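Local coordinates for inactivation-no-after-potential D protein (Drosophila melanogaster, PDB 2QKV), which probably binds the C-terminal tails of signalling proteins through this PDZ domain, as part of a scaffold in the fly's visual transduction, at residues F10-M15 / V83-T88; G32-D37 / G53-K58. The protein carries 1 engineered substitution. All coordinates share one frame; numbering follows the deposited sequence.

Contact 1: F10-M15 / V83-T88; sequences FNVDLM and VSMEVT
V12 and M85 share two backbone hydrogen bonds, M85 N to V12 O at 2.8 Å and nearly straight, V12 N to M85 O at 3.0 Å. F10 with V87 and L14 with V83 pair in the same way, so six backbone hydrogen bonds join the antiparallel strands. At the D13-S84 pair, OG of S84 gives its hydrogen to OD2 of D13 at 3.0 Å, on the syn side of the carboxylate and 33° out of its plane. One water also donates to D13 OD2 at 2.8 Å. N11 and E86 run side by side on this face. The other face is apolar. With chi1 at 61°, CG of F10 sits between its backbone N and carbonyl carbon, and the ring lies over V87. CB of V87 stands 3.8 Å from the ring centroid, a CH-pi contact over the face, toward the rim. CG2 of V12 meets CG2 of V87 at 3.9 Å. CE of M85 reaches V12 CG1 at 3.8 Å through a bend in its chain. L14 and V83 lie alongside each other, and L14 packs on helix 44-49. This is the antiparallel pairing of the first and last strands of a PDZ domain.

Contact 2: G32-D37 / G53-K58; sequences GCTIAD and GDIITK
T34 has OG1 anti to its carbonyl carbon (chi1 -66°), and this sets the hydroxyl against CG1 of I55 at 3.6 Å. I35, turned the same way (chi1 -63°), meets CD1 of I56 through its CG1 at 4.0 Å, while its CD1 touches CB of D54. I55 and I56 leave the strand on opposite faces, one with T34, the other with C33. Four backbone hydrogen bonds join the segments. C33 and I56 exchange a pair, with I56 N above the carbonyl plane of C33. I35 N meets D54 O nearly end-on, and G53 N meets I35 O, both at 2.9 Å. At G32 a side chain would collide with I56 O, and the backbone angles also call for glycine. D54 points its carboxylate elsewhere, to a salt bridge with R89. A water donates to T34 OG1 at 3.0 Å and to G53 O at 2.7 Å. T34 OG1 is also hydrogen-bonded to OD1 of N29. A valine in place of T34 would probably cost the water its hold on this strand, and N29 its hydroxyl partner. The buried T34 hydroxyl thus takes a hydrogen from water and probably gives its own to N29, using both its roles.

How the contacts relate
Contact 2 is nested along the chain inside the loop that contact 1 closes. Their centres lie about 11 Å apart in one antiparallel sheet, where strands 82-88 and 55-59 are neighbours. Two probable backbone hydrogen bonds link them, E86 O to T57 N and T88 O to I55 N, each 2.9 Å. V87 CG1 also packs on I55 O at 3.3 Å. T57 and K58 both face E86, a classic beta bulge at this junction. M85 and I56 touch, joining the apolar faces of both contacts. Strand 33-38 continues the sheet to strand 24-28, which in PDZ domains typically lines the peptide groove together with helix 69-77. C33 and I56 touch that helix, so contact 2 borders the elements that probably form the groove.

Contact 1: F10-M15 / V83-T88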
loop_
_atom_site.group_PDB
_atom_site.type_symbol
_atom_site.label_atom_id
_atom_site.label_comp_id
_atom_site.label_asym_id
_atom_site.label_seq_id
_atom_site.Cartn_x
_atom_site.Cartn_y
_atom_site.Cartn_z
ATOM N N PHE A 10 -3.368 0.278 24.216
ATOM C CA PHE A 10 -3.794 0.969 25.439
ATOM C C PHE A 10 -4.778 2.052 25.006
ATOM O O PHE A 10 -4.819 2.434 23.829
ATOM C CB PHE A 10 -2.611 1.558 26.236
ATOM C CG PHE A 10 -1.794 2.581 25.499
ATOM C CD1 PHE A 10 -2.076 3.945 25.620
ATOM C CD2 PHE A 10 -0.687 2.188 24.765
ATOM C CE1 PHE A 10 -1.244 4.902 25.018
ATOM C CE2 PHE A 10 0.146 3.124 24.162
ATOM C CZ PHE A 10 -0.132 4.491 24.290
ATOM N N ASN A 11 -5.589 2.520 25.942
ATOM C CA ASN A 11 -6.595 3.527 25.654
ATOM C C ASN A 11 -6.211 4.920 26.117
ATOM O O ASN A 11 -5.552 5.086 27.143
ATOM C CB ASN A 11 -7.919 3.149 26.328
ATOM C CG ASN A 11 -8.397 1.774 25.938
ATOM O OD1 ASN A 11 -8.300 0.832 26.716
ATOM N ND2 ASN A 11 -8.907 1.649 24.724
ATOM N N VAL A 12 -6.630 5.915 25.338
ATOM C CA VAL A 12 -6.419 7.316 25.678
ATOM C C VAL A 12 -7.784 7.969 25.491
ATOM O O VAL A 12 -8.374 7.898 24.410
ATOM C CB VAL A 12 -5.381 7.992 24.762
ATOM C CG1 VAL A 12 -5.265 9.484 25.125
ATOM C CG2 VAL A 12 -4.029 7.319 24.921
ATOM N N ASP A 13 -8.288 8.577 26.562
ATOM C CA ASP A 13 -9.588 9.229 26.537
ATOM C C ASP A 13 -9.500 10.650 27.056
ATOM O O ASP A 13 -8.901 10.906 28.112
ATOM C CB ASP A 13 -10.602 8.459 27.386
ATOM C CG ASP A 13 -10.913 7.094 26.830
ATOM O OD1 ASP A 13 -10.180 6.128 27.149
ATOM O OD2 ASP A 13 -11.888 6.983 26.058
ATOM N N LEU A 14 -10.095 11.573 26.310
ATOM C CA LEU A 14 -10.099 12.971 26.713
ATOM C C LEU A 14 -11.297 13.712 26.141
ATOM O O LEU A 14 -12.028 13.195 25.294
ATOM C CB LEU A 14 -8.810 13.655 26.267
ATOM C CG LEU A 14 -8.490 13.702 24.774
ATOM C CD1 LEU A 14 -9.227 14.888 24.122
ATOM C CD2 LEU A 14 -6.977 13.841 24.585
ATOM N N MET A 15 -11.499 14.922 26.641
ATOM C CA MET A 15 -12.590 15.775 26.193
ATOM C C MET A 15 -11.948 16.973 25.522
ATOM O O MET A 15 -11.258 17.756 26.172
ATOM C CB MET A 15 -13.432 16.239 27.387
ATOM C CG MET A 15 -14.508 17.250 27.022
ATOM S SD MET A 15 -15.717 16.610 25.846
ATOM C CE MET A 15 -16.715 15.662 26.916
ATOM N N VAL A 83 -13.128 12.156 22.819
ATOM C CA VAL A 83 -12.125 11.519 21.981
ATOM C C VAL A 83 -11.672 10.250 22.701
ATOM O O VAL A 83 -11.222 10.307 23.846
ATOM C CB VAL A 83 -10.911 12.439 21.761
ATOM C CG1 VAL A 83 -9.744 11.644 21.172
ATOM C CG2 VAL A 83 -11.290 13.565 20.814
ATOM N N SER A 84 -11.821 9.114 22.029
ATOM C CA SER A 84 -11.426 7.825 22.583
ATOM C C SER A 84 -10.538 7.140 21.559
ATOM O O SER A 84 -10.980 6.833 20.455
ATOM C CB SER A 84 -12.655 6.960 22.843
ATOM O OG SER A 84 -12.271 5.691 23.352
ATOM N N MET A 85 -9.288 6.894 21.929
ATOM C CA MET A 85 -8.357 6.270 21.002
ATOM C C MET A 85 -7.738 4.990 21.536
ATOM O O MET A 85 -7.606 4.816 22.753
ATOM C CB MET A 85 -7.213 7.236 20.703
ATOM C CG MET A 85 -7.667 8.629 20.273
ATOM S SD MET A 85 -6.314 9.736 19.882
ATOM C CE MET A 85 -5.983 10.452 21.486
ATOM N N GLU A 86 -7.388 4.095 20.615
ATOM C CA GLU A 86 -6.652 2.878 20.949
ATOM C C GLU A 86 -5.297 3.187 20.332
ATOM O O GLU A 86 -5.217 3.730 19.213
ATOM C CB GLU A 86 -7.257 1.620 20.329
ATOM C CG GLU A 86 -8.593 1.266 20.964
ATOM C CD GLU A 86 -9.078 -0.124 20.622
ATOM O OE1 GLU A 86 -8.449 -0.801 19.784
ATOM O OE2 GLU A 86 -10.104 -0.537 21.205
ATOM N N VAL A 87 -4.237 2.838 21.050
ATOM C CA VAL A 87 -2.882 3.173 20.642
ATOM C C VAL A 87 -1.893 2.036 20.934
ATOM O O VAL A 87 -2.080 1.273 21.876
ATOM C CB VAL A 87 -2.405 4.428 21.448
ATOM C CG1 VAL A 87 -1.101 4.979 20.872
ATOM C CG2 VAL A 87 -3.508 5.509 21.479
ATOM N N THR A 88 -0.849 1.925 20.120
ATOM C CA THR A 88 0.196 0.940 20.370
ATOM C C THR A 88 1.543 1.671 20.415
ATOM O O THR A 88 1.750 2.655 19.691
ATOM C CB THR A 88 0.216 -0.191 19.312
ATOM O OG1 THR A 88 1.077 -1.248 19.777
ATOM C CG2 THR A 88 0.730 0.311 17.975
HETATM O O HOH W 1 -13.608 9.113 25.748
#

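Contact 2: G32-D37 / G53-K58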
loop_
_atom_site.group_PDB
_atom_site.type_symbol
_atom_site.label_atom_id
_atom_site.label_comp_id
_atom_site.label_asym_id
_atom_site.label_seq_id
_atom_site.Cartn_x
_atom_site.Cartn_y
_atom_site.Cartn_z
ATOM N N GLY A 32 -2.110 2.625 11.214
ATOM C CA GLY A 32 -2.725 3.743 11.905
ATOM C C GLY A 32 -1.952 5.009 11.649
ATOM O O GLY A 32 -1.281 5.150 10.626
ATOM N N CYS A 33 -2.034 5.929 12.594
ATOM C CA CYS A 33 -1.332 7.196 12.465
ATOM C C CYS A 33 -0.261 7.378 13.519
ATOM O O CYS A 33 -0.550 7.393 14.718
ATOM C CB CYS A 33 -2.314 8.360 12.549
ATOM S SG CYS A 33 -3.379 8.533 11.107
ATOM N N THR A 34 0.984 7.505 13.078
ATOM C CA THR A 34 2.091 7.702 14.001
ATOM C C THR A 34 2.108 9.138 14.484
ATOM O O THR A 34 1.861 10.076 13.722
ATOM C CB THR A 34 3.457 7.401 13.337
ATOM O OG1 THR A 34 3.533 6.006 13.031
ATOM C CG2 THR A 34 4.618 7.772 14.269
ATOM N N ILE A 35 2.386 9.305 15.768
ATOM C CA ILE A 35 2.501 10.635 16.323
ATOM C C ILE A 35 3.935 11.052 15.983
ATOM O O ILE A 35 4.882 10.662 16.655
ATOM C CB ILE A 35 2.263 10.619 17.848
ATOM C CG1 ILE A 35 0.827 10.165 18.122
ATOM C CG2 ILE A 35 2.524 12.010 18.441
ATOM C CD1 ILE A 35 0.487 9.951 19.591
ATOM N N ALA A 36 4.074 11.816 14.898
ATOM C CA ALA A 36 5.381 12.286 14.434
ATOM C C ALA A 36 5.953 13.332 15.385
ATOM O O ALA A 36 7.174 13.493 15.483
ATOM C CB ALA A 36 5.258 12.868 13.026
ATOM N N ASP A 37 5.066 14.042 16.071
ATOM C CA ASP A 37 5.466 15.055 17.039
ATOM C C ASP A 37 4.260 15.424 17.895
ATOM O O ASP A 37 3.119 15.228 17.491
ATOM C CB ASP A 37 5.983 16.303 16.323
ATOM C CG ASP A 37 6.941 17.104 17.180
ATOM O OD1 ASP A 37 7.031 16.833 18.402
ATOM O OD2 ASP A 37 7.602 18.009 16.636
ATOM N N GLY A 53 6.130 8.761 18.422
ATOM C CA GLY A 53 6.348 7.423 17.904
ATOM C C GLY A 53 5.184 6.487 18.161
ATOM O O GLY A 53 5.067 5.455 17.499
ATOM N N ASP A 54 4.320 6.823 19.111
ATOM C CA ASP A 54 3.171 5.957 19.368
ATOM C C ASP A 54 2.291 5.970 18.123
ATOM O O ASP A 54 2.262 6.960 17.383
ATOM C CB ASP A 54 2.349 6.449 20.560
ATOM C CG ASP A 54 3.026 6.190 21.898
ATOM O OD1 ASP A 54 4.025 5.439 21.936
ATOM O OD2 ASP A 54 2.523 6.742 22.907
ATOM N N ILE A 55 1.567 4.877 17.888
ATOM C CA ILE A 55 0.707 4.771 16.721
ATOM C C ILE A 55 -0.747 4.631 17.145
ATOM O O ILE A 55 -1.107 3.663 17.830
ATOM C CB ILE A 55 1.074 3.546 15.845
ATOM C CG1 ILE A 55 2.553 3.610 15.462
ATOM C CG2 ILE A 55 0.194 3.528 14.596
ATOM C CD1 ILE A 55 3.017 2.432 14.632
ATOM N N ILE A 56 -1.563 5.606 16.751
ATOM C CA ILE A 56 -2.988 5.582 17.066
ATOM C C ILE A 56 -3.625 4.660 16.026
ATOM O O ILE A 56 -3.534 4.914 14.819
ATOM C CB ILE A 56 -3.578 7.007 16.975
ATOM C CG1 ILE A 56 -2.841 7.922 17.965
ATOM C CG2 ILE A 56 -5.079 6.973 17.273
ATOM C CD1 ILE A 56 -3.099 9.428 17.784
ATOM N N THR A 57 -4.290 3.607 16.506
ATOM C CA THR A 57 -4.891 2.597 15.633
ATOM C C THR A 57 -6.418 2.581 15.534
ATOM O O THR A 57 -6.979 1.913 14.658
ATOM C CB THR A 57 -4.406 1.193 16.045
ATOM O OG1 THR A 57 -4.734 0.976 17.425
ATOM C CG2 THR A 57 -2.899 1.095 15.886
ATOM N N LYS A 58 -7.088 3.274 16.451
ATOM C CA LYS A 58 -8.546 3.365 16.417
ATOM C C LYS A 58 -8.921 4.741 16.957
ATOM O O LYS A 58 -8.344 5.208 17.927
ATOM C CB LYS A 58 -9.206 2.258 17.251
ATOM C CG LYS A 58 -10.728 2.205 17.063
ATOM C CD LYS A 58 -11.365 0.957 17.652
ATOM C CE LYS A 58 -11.019 -0.271 16.827
ATOM N NZ LYS A 58 -11.839 -1.468 17.194
HETATM O O HOH W 2 5.607 4.992 14.868
#